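Local coordinates for protein catalase (Bacillus pumilus, PDB 4QOR) that probably breaks down hydrogen peroxide to water and dioxygen at a bound heme, as expected of a tetrameric catalase, at residues 97-102 and 150-155; 106-111 and 234-239. One frame throughout, in Å; residues are numbered along the deposited sequence. Where two conformers were deposited one is given.

Contact 1: residues 97-102 and 150-155; sequences TVIHPK and LKPDPV. With 2CH (2-chlorophenol), chain G.
K151, the first residue past helix 143-150, reaches back over I99 in the loop that follows strand 88-96. From CB its chain leaves with CG beside the backbone N, then bends sharply (chi2 -92°) and runs extended to the amine. The bend brings CD to 3.3 Å and CE to 3.0 Å from I99 O, and NZ gives that oxygen a hydrogen bond of 2.8 Å, the amine tilted 21° from the carbonyl plane. NZ also bonds V55 O and, weakly, a water that sits 2.6 Å from V98 O. Next to the lysine, I99 packs against L150: CD1 sits tightly on L150 CB at 3.5 Å, the two chains crossing at about a right angle, while CG2 lies against L150 O. Beside them P152 CG meets the H100 ring obliquely. L150 CD2 touches the 2-chlorophenol oxygen at 3.4 Å. A methionine in place of K151 would probably leave both I99 O and V55 O without their ammonium donor and the two loops without that tie. One ammonium shared by two carbonyls thus ties three loops together beside the apolar contact of I99 with L150, with the K151 side chain about 9 Å from the bound heme.

Contact 2: residues 106-111 and 234-239; sequences ETLRDP and EIQAND. With 2CH (2-chlorophenol), chain G.
T107 and Q236 bring their backbones closest, with CA atoms 5.9 Å apart, where the irregular 106-111 chain runs past the last part of helix 229-238. There I235 O takes backbone bonds from both N238 N and D239 N. The CB of T107 is directed at the helix. Its OG1 stands between the backbone N and the carbonyl carbon (chi1 45°) and donates to Q236 OE1 at 2.6 Å, in the carbonyl plane and on a lone pair, with a C=O...donor angle of 117°. Q236 meets it with a chain extended beyond CG, and T107 OG1 also lies 3.3 Å from both Q236 CB and Q236 CG. The 106-111 segment belongs to the long connection between neighbouring strands 88-96 and 113-120 of the antiparallel barrel of the catalase fold, and the helix lies against another copy of the protein. There Q236 NE2 bonds Q236 O of the second subunit, which leaves the amide held at both ends. On the other branch of T107, CG2 packs on I235 CG2 at 3.7 Å. L108 CD2 meets Q236 OE1 at 3.5 Å, and L108 also touches F240 of the second subunit. Further along, D110 OD1 lies 3.1 Å from C2 of 2-chlorophenol, and R109 O is equally near its C3.

How the contacts relate
Contacts 1 and 2 use two parts of one connection, between strands 88-96 and 113-120, and are stitched to each other: D110 OD2 probably accepts from V98 N and I99 N, and H100 CD2 packs on L108 CD1 at 3.5 Å. The centres lie 15 Å apart on the same side of the chain's centre. Contact 1 is the more buried, joining loop to loop near the heme through a lysine ammonium and a hydrophobic patch; contact 2 is only partly buried, joining loop to helix by neutral hydroxyl and amide groups. 2-Chlorophenol touches both, as does F240 of the second subunit, on H100 and on L108.

Contact 1: residues 97-102 and 150-155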
loop_
_atom_site.group_PDB
_atom_site.type_symbol
_atom_site.label_atom_id
_atom_site.label_comp_id
_atom_site.label_asym_id
_atom_site.label_seq_id
_atom_site.Cartn_x
_atom_site.Cartn_y
_atom_site.Cartn_z
ATOM N N THR A 97 -24.886 8.639 -0.114
ATOM C CA THR A 97 -25.273 8.341 -1.500
ATOM C C THR A 97 -24.517 7.143 -2.063
ATOM O O THR A 97 -23.936 6.370 -1.271
ATOM C CB THR A 97 -25.073 9.582 -2.399
ATOM O OG1 THR A 97 -23.698 9.927 -2.484
ATOM C CG2 THR A 97 -25.849 10.795 -1.824
ATOM N N VAL A 98 -24.531 6.922 -3.378
ATOM C CA VAL A 98 -23.972 5.695 -3.908
ATOM C C VAL A 98 -22.874 5.900 -4.928
ATOM O O VAL A 98 -21.768 5.378 -4.767
ATOM C CB VAL A 98 -25.046 4.773 -4.502
ATOM C CG1 VAL A 98 -24.427 3.511 -5.122
ATOM C CG2 VAL A 98 -26.067 4.376 -3.442
ATOM N N ILE A 99 -23.186 6.591 -6.006
ATOM C CA ILE A 99 -22.443 6.517 -7.223
ATOM C C ILE A 99 -21.243 7.526 -7.278
ATOM O O ILE A 99 -20.165 7.130 -7.638
ATOM C CB ILE A 99 -23.361 6.711 -8.444
ATOM C CG1 ILE A 99 -24.262 5.463 -8.576
ATOM C CG2 ILE A 99 -22.550 6.876 -9.724
ATOM C CD1 ILE A 99 -23.510 4.166 -8.862
ATOM N N HIS A 100 -21.469 8.797 -6.956
ATOM C CA HIS A 100 -20.472 9.799 -7.195
ATOM C C HIS A 100 -19.463 9.881 -6.066
ATOM O O HIS A 100 -19.683 9.319 -4.999
ATOM C CB HIS A 100 -21.116 11.156 -7.492
ATOM C CG HIS A 100 -21.887 11.151 -8.771
ATOM N ND1 HIS A 100 -21.335 11.480 -9.993
ATOM C CD2 HIS A 100 -23.164 10.787 -9.023
ATOM C CE1 HIS A 100 -22.252 11.382 -10.934
ATOM N NE2 HIS A 100 -23.363 10.934 -10.375
ATOM N N PRO A 101 -18.313 10.569 -6.321
ATOM C CA PRO A 101 -17.215 10.417 -5.337
ATOM C C PRO A 101 -17.494 11.211 -4.055
ATOM O O PRO A 101 -18.549 11.853 -3.915
ATOM C CB PRO A 101 -15.978 10.944 -6.096
ATOM C CG PRO A 101 -16.309 10.766 -7.563
ATOM C CD PRO A 101 -17.803 11.039 -7.625
ATOM N N LYS A 102 -16.516 11.178 -3.142
ATOM C CA LYS A 102 -16.444 12.073 -2.008
ATOM C C LYS A 102 -16.607 13.450 -2.590
ATOM O O LYS A 102 -16.152 13.726 -3.680
ATOM C CB LYS A 102 -15.068 12.014 -1.363
ATOM C CG LYS A 102 -14.876 10.940 -0.310
ATOM C CD LYS A 102 -13.435 11.028 0.194
ATOM C CE LYS A 102 -13.270 12.008 1.344
ATOM N NZ LYS A 102 -14.238 11.756 2.455
ATOM N N LEU A 150 -23.426 2.847 -14.204
ATOM C CA LEU A 150 -23.948 4.016 -13.469
ATOM C C LEU A 150 -22.911 5.064 -13.223
ATOM O O LEU A 150 -23.216 6.275 -13.209
ATOM C CB LEU A 150 -24.536 3.568 -12.135
ATOM C CG LEU A 150 -25.846 2.769 -12.243
ATOM C CD1 LEU A 150 -26.112 2.024 -10.971
ATOM C CD2 LEU A 150 -26.973 3.729 -12.497
ATOM N N LYS A 151 -21.680 4.624 -13.015
ATOM C CA LYS A 151 -20.591 5.536 -12.700
ATOM C C LYS A 151 -20.312 6.457 -13.903
ATOM O O LYS A 151 -20.624 6.140 -15.042
ATOM C CB LYS A 151 -19.305 4.795 -12.315
ATOM C CG LYS A 151 -19.299 4.199 -10.911
ATOM C CD LYS A 151 -18.719 5.122 -9.893
ATOM C CE LYS A 151 -18.778 4.557 -8.497
ATOM N NZ LYS A 151 -17.949 5.357 -7.529
ATOM N N PRO A 152 -19.699 7.613 -13.623
ATOM C CA PRO A 152 -19.238 8.427 -14.713
ATOM C C PRO A 152 -18.528 7.602 -15.789
ATOM O O PRO A 152 -17.757 6.689 -15.490
ATOM C CB PRO A 152 -18.351 9.429 -14.011
ATOM C CG PRO A 152 -19.097 9.671 -12.684
ATOM C CD PRO A 152 -19.567 8.287 -12.313
ATOM N N ASP A 153 -18.832 7.936 -17.036
ATOM C CA ASP A 153 -18.235 7.331 -18.195
ATOM C C ASP A 153 -16.727 7.342 -18.026
ATOM O O ASP A 153 -16.163 8.339 -17.592
ATOM C CB ASP A 153 -18.724 8.112 -19.450
ATOM C CG ASP A 153 -18.100 7.656 -20.745
ATOM O OD1 ASP A 153 -16.873 7.779 -20.876
ATOM O OD2 ASP A 153 -18.806 7.262 -21.692
ATOM N N PRO A 154 -16.051 6.242 -18.376
ATOM C CA PRO A 154 -14.620 6.186 -18.089
ATOM C C PRO A 154 -13.747 7.018 -18.984
ATOM O O PRO A 154 -12.552 7.125 -18.718
ATOM C CB PRO A 154 -14.285 4.718 -18.318
ATOM C CG PRO A 154 -15.273 4.306 -19.367
ATOM C CD PRO A 154 -16.524 4.983 -18.959
ATOM N N VAL A 155 -14.322 7.575 -20.050
ATOM C CA VAL A 155 -13.649 8.567 -20.889
ATOM C C VAL A 155 -13.967 10.017 -20.470
ATOM O O VAL A 155 -13.063 10.822 -20.351
ATOM C CB VAL A 155 -14.012 8.378 -22.373
ATOM C CG1 VAL A 155 -13.208 9.299 -23.269
ATOM C CG2 VAL A 155 -13.785 6.939 -22.777
HETATM C C1 2CH G . -29.369 5.178 -10.413
HETATM C C2 2CH G . -28.801 6.211 -9.700
HETATM C C3 2CH G . -29.008 7.487 -10.198
HETATM C C4 2CH G . -29.739 7.750 -11.367
HETATM C C5 2CH G . -30.324 6.732 -12.095
HETATM C C6 2CH G . -30.140 5.453 -11.631
HETATM O O 2CH G . -29.287 3.872 -10.068
HETATM CL CL8 2CH G . -30.761 3.958 -12.414
HETATM O O HOH W 1 -19.338 6.348 -4.681
#

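Contact 2: residues 106-111 and 234-239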
loop_
_atom_site.group_PDB
_atom_site.type_symbol
_atom_site.label_atom_id
_atom_site.label_comp_id
_atom_site.label_asym_id
_atom_site.label_seq_id
_atom_site.Cartn_x
_atom_site.Cartn_y
_atom_site.Cartn_z
ATOM N N GLU A 106 -25.249 16.040 -2.300
ATOM C CA GLU A 106 -26.254 15.169 -1.690
ATOM C C GLU A 106 -27.714 15.345 -2.226
ATOM O O GLU A 106 -28.679 14.837 -1.647
ATOM C CB GLU A 106 -26.171 15.262 -0.149
ATOM C CG GLU A 106 -24.869 14.626 0.391
ATOM C CD GLU A 106 -24.613 14.915 1.858
ATOM O OE1 GLU A 106 -24.822 16.088 2.273
ATOM O OE2 GLU A 106 -24.164 13.991 2.579
ATOM N N THR A 107 -27.813 16.008 -3.365
ATOM C CA THR A 107 -29.075 16.367 -4.052
ATOM C C THR A 107 -29.282 15.557 -5.339
ATOM O O THR A 107 -30.272 15.735 -6.058
ATOM C CB THR A 107 -29.031 17.866 -4.470
ATOM O OG1 THR A 107 -27.758 18.136 -5.041
ATOM C CG2 THR A 107 -29.209 18.791 -3.280
ATOM N N LEU A 108 -28.369 14.640 -5.608
ATOM C CA LEU A 108 -28.487 13.766 -6.741
ATOM C C LEU A 108 -29.451 12.607 -6.473
ATOM O O LEU A 108 -29.634 12.182 -5.322
ATOM C CB LEU A 108 -27.140 13.206 -7.124
ATOM C CG LEU A 108 -26.000 14.249 -7.254
ATOM C CD1 LEU A 108 -24.724 13.550 -7.665
ATOM C CD2 LEU A 108 -26.371 15.345 -8.264
ATOM N N ARG A 109 -30.016 12.066 -7.551
ATOM C CA ARG A 109 -30.790 10.817 -7.466
ATOM C C ARG A 109 -29.877 9.608 -7.167
ATOM O O ARG A 109 -28.824 9.469 -7.768
ATOM C CB ARG A 109 -31.546 10.601 -8.785
ATOM C CG ARG A 109 -32.497 9.414 -8.784
ATOM C CD ARG A 109 -33.395 9.391 -10.018
ATOM N NE ARG A 109 -34.089 10.668 -10.240
ATOM C CZ ARG A 109 -35.143 11.101 -9.559
ATOM N NH1 ARG A 109 -35.745 10.336 -8.651
ATOM N NH2 ARG A 109 -35.651 12.279 -9.832
ATOM N N ASP A 110 -30.316 8.741 -6.270
ATOM C CA ASP A 110 -29.538 7.581 -5.841
ATOM C C ASP A 110 -30.331 6.968 -4.722
ATOM O O ASP A 110 -30.909 7.696 -3.930
ATOM C CB ASP A 110 -28.146 8.025 -5.285
ATOM C CG ASP A 110 -26.955 7.544 -6.124
ATOM O OD1 ASP A 110 -27.099 6.782 -7.122
ATOM O OD2 ASP A 110 -25.805 8.005 -5.787
ATOM N N PRO A 111 -30.257 5.637 -4.564
ATOM C CA PRO A 111 -30.467 5.092 -3.216
ATOM C C PRO A 111 -29.589 5.772 -2.190
ATOM O O PRO A 111 -28.529 6.280 -2.519
ATOM C CB PRO A 111 -30.053 3.629 -3.335
ATOM C CG PRO A 111 -30.017 3.361 -4.800
ATOM C CD PRO A 111 -29.614 4.654 -5.439
ATOM N N GLU A 234 -32.821 23.485 -6.659
ATOM C CA GLU A 234 -32.800 24.665 -5.758
ATOM C C GLU A 234 -31.816 24.504 -4.582
ATOM O O GLU A 234 -31.081 25.425 -4.253
ATOM C CB GLU A 234 -34.222 24.965 -5.204
ATOM C CG GLU A 234 -35.244 25.494 -6.181
ATOM C CD GLU A 234 -36.670 25.487 -5.628
ATOM O OE1 GLU A 234 -37.647 25.456 -6.434
ATOM O OE2 GLU A 234 -36.805 25.515 -4.379
ATOM N N ILE A 235 -31.809 23.338 -3.940
ATOM C CA ILE A 235 -30.901 23.113 -2.813
ATOM C C ILE A 235 -29.486 23.002 -3.342
ATOM O O ILE A 235 -28.568 23.613 -2.778
ATOM C CB ILE A 235 -31.293 21.856 -1.982
ATOM C CG1 ILE A 235 -32.565 22.152 -1.191
ATOM C CG2 ILE A 235 -30.210 21.478 -0.985
ATOM C CD1 ILE A 235 -33.295 20.880 -0.772
ATOM N N GLN A 236 -29.309 22.290 -4.457
ATOM C CA GLN A 236 -27.993 22.071 -5.033
ATOM C C GLN A 236 -27.279 23.379 -5.382
ATOM O O GLN A 236 -26.058 23.495 -5.197
ATOM C CB GLN A 236 -28.053 21.220 -6.295
ATOM C CG GLN A 236 -26.691 20.780 -6.782
ATOM C CD GLN A 236 -26.797 19.707 -7.840
ATOM O OE1 GLN A 236 -27.332 18.627 -7.562
ATOM N NE2 GLN A 236 -26.229 19.952 -9.024
ATOM N N ALA A 237 -28.035 24.364 -5.851
ATOM C CA ALA A 237 -27.500 25.685 -6.135
ATOM C C ALA A 237 -26.649 26.249 -5.021
ATOM O O ALA A 237 -25.668 26.940 -5.285
ATOM C CB ALA A 237 -28.640 26.649 -6.427
ATOM N N ASN A 238 -27.055 25.991 -3.777
ATOM C CA ASN A 238 -26.559 26.665 -2.563
ATOM C C ASN A 238 -25.845 25.792 -1.572
ATOM O O ASN A 238 -25.157 26.299 -0.706
ATOM C CB ASN A 238 -27.747 27.284 -1.848
ATOM C CG ASN A 238 -28.288 28.466 -2.615
ATOM O OD1 ASN A 238 -27.514 29.230 -3.214
ATOM N ND2 ASN A 238 -29.590 28.606 -2.642
ATOM N N ASP A 239 -25.983 24.482 -1.677
ATOM C CA ASP A 239 -25.293 23.630 -0.755
ATOM C C ASP A 239 -25.159 22.259 -1.396
ATOM O O ASP A 239 -26.150 21.602 -1.641
ATOM C CB ASP A 239 -26.093 23.575 0.540
ATOM C CG ASP A 239 -25.352 22.914 1.684
ATOM O OD1 ASP A 239 -24.187 22.474 1.523
ATOM O OD2 ASP A 239 -25.916 22.918 2.790
HETATM C C1 2CH G . -29.369 5.178 -10.413
HETATM C C2 2CH G . -28.801 6.211 -9.700
HETATM C C3 2CH G . -29.008 7.487 -10.198
HETATM C C4 2CH G . -29.739 7.750 -11.367
HETATM C C5 2CH G . -30.324 6.732 -12.095
HETATM C C6 2CH G . -30.140 5.453 -11.631
HETATM O O 2CH G . -29.287 3.872 -10.068
HETATM CL CL8 2CH G . -30.761 3.958 -12.414
#